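PDB 3VW5: cellobiose 2-epimerase, which catalyses the reversible epimerization of cellobiose to 4-O-beta-D-glucopyranosyl-D-mannose, acting on the unmodified sugar. Local coordinates for residues A131-E143 with Y189-V201. The protein carries 2 engineered substitutions. Sequence-based numbering, arbitrary orientation.
Engineered in segment 131-143: L138 (natural residue Pro).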
ATOM      1  N   ALA A 131      13.349  15.048  -6.988  1.00 47.52           N
ATOM      2  CA  ALA A 131      12.342  14.089  -6.559  1.00 45.69           C
ATOM      3  C   ALA A 131      11.413  14.694  -5.492  1.00 45.13           C
ATOM      4  O   ALA A 131      10.198  14.456  -5.503  1.00 43.67           O
ATOM      5  CB  ALA A 131      13.004  12.806  -6.039  1.00 42.77           C
ATOM      6  N   LEU A 132      11.981  15.474  -4.575  1.00 45.78           N
ATOM      7  CA  LEU A 132      11.192  16.181  -3.555  1.00 44.78           C
ATOM      8  C   LEU A 132      10.302  17.277  -4.166  1.00 42.70           C
ATOM      9  O   LEU A 132       9.136  17.434  -3.798  1.00 39.90           O
ATOM     10  CB  LEU A 132      12.111  16.783  -2.492  1.00 40.58           C
ATOM     11  CG  LEU A 132      11.377  17.544  -1.390  1.00 44.25           C
ATOM     12  CD1 LEU A 132      10.641  16.585  -0.480  1.00 41.45           C
ATOM     13  CD2 LEU A 132      12.340  18.370  -0.581  1.00 44.27           C
ATOM     14  N   ALA A 133      10.862  18.038  -5.095  1.00 37.66           N
ATOM     15  CA  ALA A 133      10.071  18.981  -5.861  1.00 45.53           C
ATOM     16  C   ALA A 133       8.844  18.289  -6.538  1.00 44.45           C
ATOM     17  O   ALA A 133       7.708  18.745  -6.417  1.00 40.94           O
ATOM     18  CB  ALA A 133      10.947  19.695  -6.890  1.00 34.82           C
ATOM     19  N   LEU A 134       9.078  17.187  -7.240  1.00 38.35           N
ATOM     20  CA  LEU A 134       8.000  16.459  -7.866  1.00 34.78           C
ATOM     21  C   LEU A 134       6.965  16.029  -6.826  1.00 38.97           C
ATOM     22  O   LEU A 134       5.755  16.074  -7.057  1.00 39.81           O
ATOM     23  CB  LEU A 134       8.565  15.247  -8.573  1.00 37.27           C
ATOM     24  CG  LEU A 134       8.719  15.377 -10.089  1.00 43.73           C
ATOM     25  CD1 LEU A 134       8.846  16.823 -10.483  1.00 47.39           C
ATOM     26  CD2 LEU A 134       9.922  14.553 -10.562  1.00 39.47           C
ATOM     27  N   ALA A 135       7.442  15.619  -5.665  1.00 39.03           N
ATOM     28  CA  ALA A 135       6.546  15.219  -4.605  1.00 34.35           C
ATOM     29  C   ALA A 135       5.620  16.372  -4.214  1.00 39.72           C
ATOM     30  O   ALA A 135       4.393  16.195  -4.121  1.00 39.34           O
ATOM     31  CB  ALA A 135       7.328  14.700  -3.417  1.00 30.88           C
ATOM     32  N   TYR A 136       6.196  17.551  -3.997  1.00 38.29           N
ATOM     33  CA  TYR A 136       5.401  18.719  -3.633  1.00 34.10           C
ATOM     34  C   TYR A 136       4.507  19.114  -4.792  1.00 37.76           C
ATOM     35  O   TYR A 136       3.362  19.506  -4.596  1.00 36.96           O
ATOM     36  CB  TYR A 136       6.303  19.891  -3.242  1.00 39.45           C
ATOM     37  CG  TYR A 136       6.810  19.835  -1.825  1.00 34.87           C
ATOM     38  CD1 TYR A 136       5.954  20.061  -0.762  1.00 37.66           C
ATOM     39  CD2 TYR A 136       8.145  19.552  -1.549  1.00 33.30           C
ATOM     40  CE1 TYR A 136       6.410  20.014   0.534  1.00 39.11           C
ATOM     41  CE2 TYR A 136       8.606  19.495  -0.261  1.00 36.05           C
ATOM     42  CZ  TYR A 136       7.732  19.734   0.783  1.00 41.20           C
ATOM     43  OH  TYR A 136       8.167  19.693   2.092  1.00 42.13           O
ATOM     44  N   ARG A 137       5.029  18.996  -6.010  1.00 37.91           N
ATOM     45  CA  ARG A 137       4.239  19.323  -7.185  1.00 39.21           C
ATOM     46  C   ARG A 137       2.926  18.528  -7.188  1.00 39.95           C
ATOM     47  O   ARG A 137       1.862  19.073  -7.475  1.00 34.40           O
ATOM     48  CB  ARG A 137       5.012  19.066  -8.482  1.00 37.38           C
ATOM     49  CG  ARG A 137       4.224  19.520  -9.695  1.00 41.89           C
ATOM     50  CD  ARG A 137       4.812  19.055 -11.004  1.00 48.42           C
ATOM     51  NE  ARG A 137       5.030  20.175 -11.919  1.00 57.39           N
ATOM     52  CZ  ARG A 137       6.192  20.824 -12.050  1.00 72.49           C
ATOM     53  NH1 ARG A 137       7.270  20.460 -11.334  1.00 65.03           N
ATOM     54  NH2 ARG A 137       6.281  21.840 -12.905  1.00 77.40           N
ATOM     55  N   LEU A 138       3.023  17.238  -6.863  1.00 38.28           N
ATOM     56  CA  LEU A 138       1.868  16.349  -6.877  1.00 38.36           C
ATOM     57  C   LEU A 138       0.964  16.548  -5.649  1.00 36.65           C
ATOM     58  O   LEU A 138      -0.260  16.479  -5.742  1.00 34.25           O
ATOM     59  CB  LEU A 138       2.320  14.892  -7.007  1.00 37.60           C
ATOM     60  CG  LEU A 138       3.047  14.533  -8.299  1.00 33.50           C
ATOM     61  CD1 LEU A 138       3.514  13.100  -8.250  1.00 33.87           C
ATOM     62  CD2 LEU A 138       2.163  14.762  -9.508  1.00 30.75           C
ATOM     63  N   PHE A 139       1.574  16.793  -4.501  1.00 34.50           N
ATOM     64  CA  PHE A 139       0.828  17.256  -3.337  1.00 36.47           C
ATOM     65  C   PHE A 139      -0.044  18.479  -3.687  1.00 40.34           C
ATOM     66  O   PHE A 139      -1.221  18.514  -3.350  1.00 38.12           O
ATOM     67  CB  PHE A 139       1.798  17.581  -2.202  1.00 31.66           C
ATOM     68  CG  PHE A 139       1.200  18.383  -1.088  1.00 34.06           C
ATOM     69  CD1 PHE A 139       0.456  17.765  -0.092  1.00 38.02           C
ATOM     70  CD2 PHE A 139       1.425  19.752  -0.998  1.00 36.37           C
ATOM     71  CE1 PHE A 139      -0.082  18.501   0.959  1.00 38.25           C
ATOM     72  CE2 PHE A 139       0.886  20.498   0.062  1.00 34.08           C
ATOM     73  CZ  PHE A 139       0.138  19.868   1.036  1.00 35.54           C
ATOM     74  N   GLU A 140       0.532  19.472  -4.370  1.00 37.18           N
ATOM     75  CA  GLU A 140      -0.227  20.653  -4.771  1.00 36.89           C
ATOM     76  C   GLU A 140      -1.373  20.306  -5.717  1.00 40.75           C
ATOM     77  O   GLU A 140      -2.492  20.822  -5.577  1.00 40.02           O
ATOM     78  CB  GLU A 140       0.688  21.704  -5.398  1.00 35.98           C
ATOM     79  CG  GLU A 140       1.487  22.468  -4.362  1.00 37.82           C
ATOM     80  CD  GLU A 140       2.223  23.654  -4.943  1.00 48.58           C
ATOM     81  OE1 GLU A 140       2.801  23.527  -6.058  1.00 47.73           O
ATOM     82  OE2 GLU A 140       2.220  24.721  -4.277  1.00 50.10           O
ATOM     83  N   ASP A 141      -1.093  19.424  -6.671  1.00 37.61           N
ATOM     84  CA  ASP A 141      -2.104  18.985  -7.621  1.00 40.46           C
ATOM     85  C   ASP A 141      -3.279  18.305  -6.934  1.00 40.13           C
ATOM     86  O   ASP A 141      -4.415  18.473  -7.357  1.00 44.00           O
ATOM     87  CB  ASP A 141      -1.507  18.045  -8.677  1.00 43.79           C
ATOM     88  CG  ASP A 141      -0.559  18.756  -9.620  1.00 47.64           C
ATOM     89  OD1 ASP A 141      -0.506  20.011  -9.552  1.00 50.75           O
ATOM     90  OD2 ASP A 141       0.121  18.071 -10.429  1.00 45.59           O
ATOM     91  N   ILE A 142      -3.012  17.529  -5.889  1.00 39.27           N
ATOM     92  CA  ILE A 142      -4.087  16.820  -5.201  1.00 40.17           C
ATOM     93  C   ILE A 142      -4.976  17.824  -4.488  1.00 38.35           C
ATOM     94  O   ILE A 142      -6.209  17.756  -4.561  1.00 40.52           O
ATOM     95  CB  ILE A 142      -3.554  15.763  -4.188  1.00 40.56           C
ATOM     96  CG1 ILE A 142      -3.108  14.494  -4.912  1.00 39.96           C
ATOM     97  CG2 ILE A 142      -4.618  15.377  -3.174  1.00 37.64           C
ATOM     98  CD1 ILE A 142      -2.395  13.516  -3.994  1.00 33.73           C
ATOM     99  N   GLU A 143      -4.341  18.769  -3.809  1.00 40.08           N
ATOM    100  CA  GLU A 143      -5.075  19.756  -3.032  1.00 40.11           C
ATOM    101  C   GLU A 143      -5.839  20.748  -3.921  1.00 38.58           C
ATOM    102  O   GLU A 143      -6.927  21.185  -3.568  1.00 40.30           O
ATOM    103  CB  GLU A 143      -4.151  20.471  -2.056  1.00 35.59           C
ATOM    104  CG  GLU A 143      -3.417  19.545  -1.088  1.00 35.75           C
ATOM    105  CD  GLU A 143      -4.331  18.842  -0.099  1.00 42.33           C
ATOM    106  OE1 GLU A 143      -5.074  19.522   0.645  1.00 44.42           O
ATOM    107  OE2 GLU A 143      -4.300  17.594  -0.056  1.00 41.94           O
ATOM    108  N   TYR A 189       1.436  11.400   2.762  1.00 39.00           N
ATOM    109  CA  TYR A 189       1.716  12.662   3.447  1.00 35.57           C
ATOM    110  C   TYR A 189       2.608  12.445   4.655  1.00 36.59           C
ATOM    111  O   TYR A 189       3.463  13.276   4.958  1.00 40.28           O
ATOM    112  CB  TYR A 189       0.431  13.384   3.859  1.00 32.99           C
ATOM    113  CG  TYR A 189      -0.305  14.000   2.702  1.00 35.48           C
ATOM    114  CD1 TYR A 189      -1.295  14.954   2.911  1.00 38.28           C
ATOM    115  CD2 TYR A 189      -0.009  13.634   1.393  1.00 37.76           C
ATOM    116  CE1 TYR A 189      -1.980  15.526   1.849  1.00 37.92           C
ATOM    117  CE2 TYR A 189      -0.679  14.201   0.315  1.00 36.84           C
ATOM    118  CZ  TYR A 189      -1.672  15.142   0.550  1.00 44.43           C
ATOM    119  OH  TYR A 189      -2.355  15.708  -0.516  1.00 41.31           O
ATOM    120  N   THR A 190       2.406  11.327   5.344  1.00 36.87           N
ATOM    121  CA  THR A 190       3.318  10.928   6.406  1.00 38.62           C
ATOM    122  C   THR A 190       4.751  10.927   5.886  1.00 37.78           C
ATOM    123  O   THR A 190       5.650  11.421   6.553  1.00 44.67           O
ATOM    124  CB  THR A 190       2.984   9.536   6.970  1.00 36.65           C
ATOM    125  OG1 THR A 190       1.669   9.553   7.520  1.00 35.80           O
ATOM    126  CG2 THR A 190       3.972   9.150   8.066  1.00 37.14           C
ATOM    127  N   GLU A 191       4.959  10.389   4.690  1.00 34.38           N
ATOM    128  CA  GLU A 191       6.307  10.223   4.160  1.00 37.59           C
ATOM    129  C   GLU A 191       6.877  11.557   3.686  1.00 36.24           C
ATOM    130  O   GLU A 191       8.060  11.803   3.838  1.00 39.40           O
ATOM    131  CB  GLU A 191       6.335   9.168   3.030  1.00 34.07           C
ATOM    132  CG  GLU A 191       7.722   8.744   2.540  1.00 31.49           C
ATOM    133  CD  GLU A 191       8.501   7.913   3.567  1.00 46.01           C
ATOM    134  OE1 GLU A 191       9.644   7.479   3.256  1.00 46.93           O
ATOM    135  OE2 GLU A 191       7.976   7.684   4.685  1.00 48.64           O
ATOM    136  N   LEU A 192       6.032  12.404   3.108  1.00 39.14           N
ATOM    137  CA  LEU A 192       6.435  13.737   2.668  1.00 40.27           C
ATOM    138  C   LEU A 192       6.829  14.573   3.870  1.00 39.08           C
ATOM    139  O   LEU A 192       7.717  15.400   3.783  1.00 40.86           O
ATOM    140  CB  LEU A 192       5.290  14.450   1.947  1.00 38.16           C
ATOM    141  CG  LEU A 192       5.628  15.220   0.666  1.00 43.34           C
ATOM    142  CD1 LEU A 192       4.610  16.339   0.424  1.00 33.98           C
ATOM    143  CD2 LEU A 192       7.049  15.755   0.684  1.00 36.34           C
ATOM    144  N   TYR A 193       6.155  14.366   4.994  1.00 40.05           N
ATOM    145  CA  TYR A 193       6.459  15.156   6.179  1.00 43.75           C
ATOM    146  C   TYR A 193       7.748  14.645   6.811  1.00 42.17           C
ATOM    147  O   TYR A 193       8.599  15.422   7.226  1.00 44.02           O
ATOM    148  CB  TYR A 193       5.298  15.123   7.175  1.00 40.92           C
ATOM    149  CG  TYR A 193       5.527  15.965   8.398  1.00 43.15           C
ATOM    150  CD1 TYR A 193       5.223  17.326   8.400  1.00 44.61           C
ATOM    151  CD2 TYR A 193       6.063  15.410   9.544  1.00 46.45           C
ATOM    152  CE1 TYR A 193       5.439  18.104   9.510  1.00 39.39           C
ATOM    153  CE2 TYR A 193       6.286  16.176  10.670  1.00 47.30           C
ATOM    154  CZ  TYR A 193       5.970  17.528  10.650  1.00 49.44           C
ATOM    155  OH  TYR A 193       6.198  18.296  11.780  1.00 53.18           O
ATOM    156  N   LYS A 194       7.886  13.326   6.871  1.00 42.86           N
ATOM    157  CA  LYS A 194       9.120  12.698   7.322  1.00 42.39           C
ATOM    158  C   LYS A 194      10.296  13.254   6.528  1.00 44.30           C
ATOM    159  O   LYS A 194      11.349  13.555   7.084  1.00 44.92           O
ATOM    160  CB  LYS A 194       9.025  11.176   7.147  1.00 46.26           C
ATOM    161  CG  LYS A 194      10.306  10.408   7.432  1.00 47.72           C
ATOM    162  CD  LYS A 194      10.012   9.189   8.287  1.00 54.13           C
ATOM    163  CE  LYS A 194      10.886   9.162   9.547  1.00 64.34           C
ATOM    164  NZ  LYS A 194      10.464   8.082  10.503  1.00 70.80           N
ATOM    165  N   ALA A 195      10.098  13.408   5.225  1.00 39.10           N
ATOM    166  CA  ALA A 195      11.167  13.838   4.337  1.00 41.92           C
ATOM    167  C   ALA A 195      11.632  15.285   4.545  1.00 46.73           C
ATOM    168  O   ALA A 195      12.821  15.582   4.365  1.00 46.87           O
ATOM    169  CB  ALA A 195      10.774  13.623   2.879  1.00 38.78           C
ATOM    170  N   ASP A 196      10.708  16.181   4.908  1.00 42.27           N
ATOM    171  CA  ASP A 196      10.976  17.615   4.764  1.00 44.54           C
ATOM    172  C   ASP A 196      10.240  18.552   5.737  1.00 44.33           C
ATOM    173  O   ASP A 196      10.388  19.780   5.659  1.00 39.51           O
ATOM    174  CB  ASP A 196      10.701  18.026   3.316  1.00 46.05           C
ATOM    175  CG  ASP A 196      11.255  19.377   2.983  1.00 49.59           C
ATOM    176  OD1 ASP A 196      12.485  19.477   2.792  1.00 56.99           O
ATOM    177  OD2 ASP A 196      10.462  20.340   2.901  1.00 51.66           O
ATOM    178  N   GLY A 197       9.441  17.966   6.626  1.00 40.77           N
ATOM    179  CA  GLY A 197       8.780  18.689   7.706  1.00 39.15           C
ATOM    180  C   GLY A 197       7.884  19.886   7.409  1.00 39.68           C
ATOM    181  O   GLY A 197       7.630  20.668   8.307  1.00 44.75           O
ATOM    182  N   ASN A 198       7.412  20.033   6.172  1.00 44.93           N
ATOM    183  CA  ASN A 198       6.520  21.133   5.775  1.00 42.06           C
ATOM    184  C   ASN A 198       5.198  21.098   6.523  1.00 43.88           C
ATOM    185  O   ASN A 198       4.478  20.105   6.465  1.00 46.51           O
ATOM    186  CB  ASN A 198       6.275  21.106   4.256  1.00 42.06           C
ATOM    187  CG  ASN A 198       5.326  22.216   3.779  1.00 52.14           C
ATOM    188  OD1 ASN A 198       4.433  21.985   2.957  1.00 52.15           O
ATOM    189  ND2 ASN A 198       5.528  23.423   4.286  1.00 52.65           N
ATOM    190  N   GLU A 199       4.879  22.182   7.223  1.00 45.24           N
ATOM    191  CA  GLU A 199       3.707  22.215   8.091  1.00 42.93           C
ATOM    192  C   GLU A 199       2.372  22.270   7.324  1.00 46.06           C
ATOM    193  O   GLU A 199       1.322  21.888   7.849  1.00 40.30           O
ATOM    194  CB  GLU A 199       3.819  23.364   9.097  1.00 50.07           C
ATOM    195  CG  GLU A 199       3.852  22.912  10.571  1.00 59.28           C
ATOM    196  CD  GLU A 199       5.042  22.000  10.908  1.00 66.72           C
ATOM    197  OE1 GLU A 199       4.836  21.005  11.648  1.00 64.65           O
ATOM    198  OE2 GLU A 199       6.179  22.280  10.442  1.00 63.64           O
ATOM    199  N   LYS A 200       2.406  22.740   6.082  1.00 47.81           N
ATOM    200  CA  LYS A 200       1.201  22.725   5.256  1.00 46.61           C
ATOM    201  C   LYS A 200       0.785  21.276   5.009  1.00 47.53           C
ATOM    202  O   LYS A 200      -0.402  20.952   5.027  1.00 48.84           O
ATOM    203  CB  LYS A 200       1.437  23.443   3.924  1.00 49.93           C
ATOM    204  CG  LYS A 200       0.589  24.692   3.696  1.00 51.83           C
ATOM    205  CD  LYS A 200       1.328  25.950   4.099  1.00 59.97           C
ATOM    206  CE  LYS A 200       0.931  27.143   3.230  1.00 65.68           C
ATOM    207  NZ  LYS A 200       2.139  27.904   2.730  1.00 66.02           N
ATOM    208  N   VAL A 201       1.772  20.409   4.778  1.00 43.79           N
ATOM    209  CA  VAL A 201       1.531  18.977   4.601  1.00 40.42           C
ATOM    210  C   VAL A 201       0.974  18.337   5.890  1.00 40.42           C
ATOM    211  O   VAL A 201       0.003  17.584   5.851  1.00 39.93           O
ATOM    212  CB  VAL A 201       2.815  18.238   4.088  1.00 41.74           C
ATOM    213  CG1 VAL A 201       2.582  16.730   3.931  1.00 33.87           C
ATOM    214  CG2 VAL A 201       3.262  18.825   2.775  1.00 32.55           C
TER
HETATM  215  O   HOH W   1       7.308  18.102   4.010  1.00 36.72           O
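Helix 131-143 and helix 189-196 pass with their short axes 11.3 Å apart and their N-to-C directions at 138°, and A135 and L192 lie across from each other. The side chain of L192 fits as a knob into the hole made by L132, A135, Y136 and F139. Its CD2 lies over one face of the Y136 ring, a CH-pi contact at 4.2 Å from the centroid. The same methyl touches L132 CD1, and L192 CD1 packs on F139 CB.

The Y136 ring reaches across because its CG stands beside the backbone N, anti to the carbonyl carbon (chi1 -82°). Its OH donates to D196 OD2 at 2.5 Å, on the anti side of the carboxylate and 29° out of its plane. A water donates to the same OH and to L192 O, and accepts from N198 N. The phenol is thus tied to both sides of the turn at G197, which has positive phi and precedes the N-cap residue N198. A phenylalanine in place of Y136 would probably leave D196 OD2 and the water without the hydroxyl that joins them.

Further along, F139 turns its edge to the face of Y189, with centroids 5.1 Å apart. V201 CG2 covers one F139 face and E143 CG the opposite one. Y189 OH donates to E143 OE2 at 2.7 Å. That carboxylate also accepts from Y152 and forms a salt bridge with R204, which is likely to favour its charged form.

The contact joins neighbouring helices of the (alpha/alpha)6 barrel. Its chemistry is an apolar and aromatic centre with two tyrosine-carboxylate hydrogen bonds at its margins, one tying helix 131-143 to the turn between helices 179-196 and 199-216, the other linked to R204.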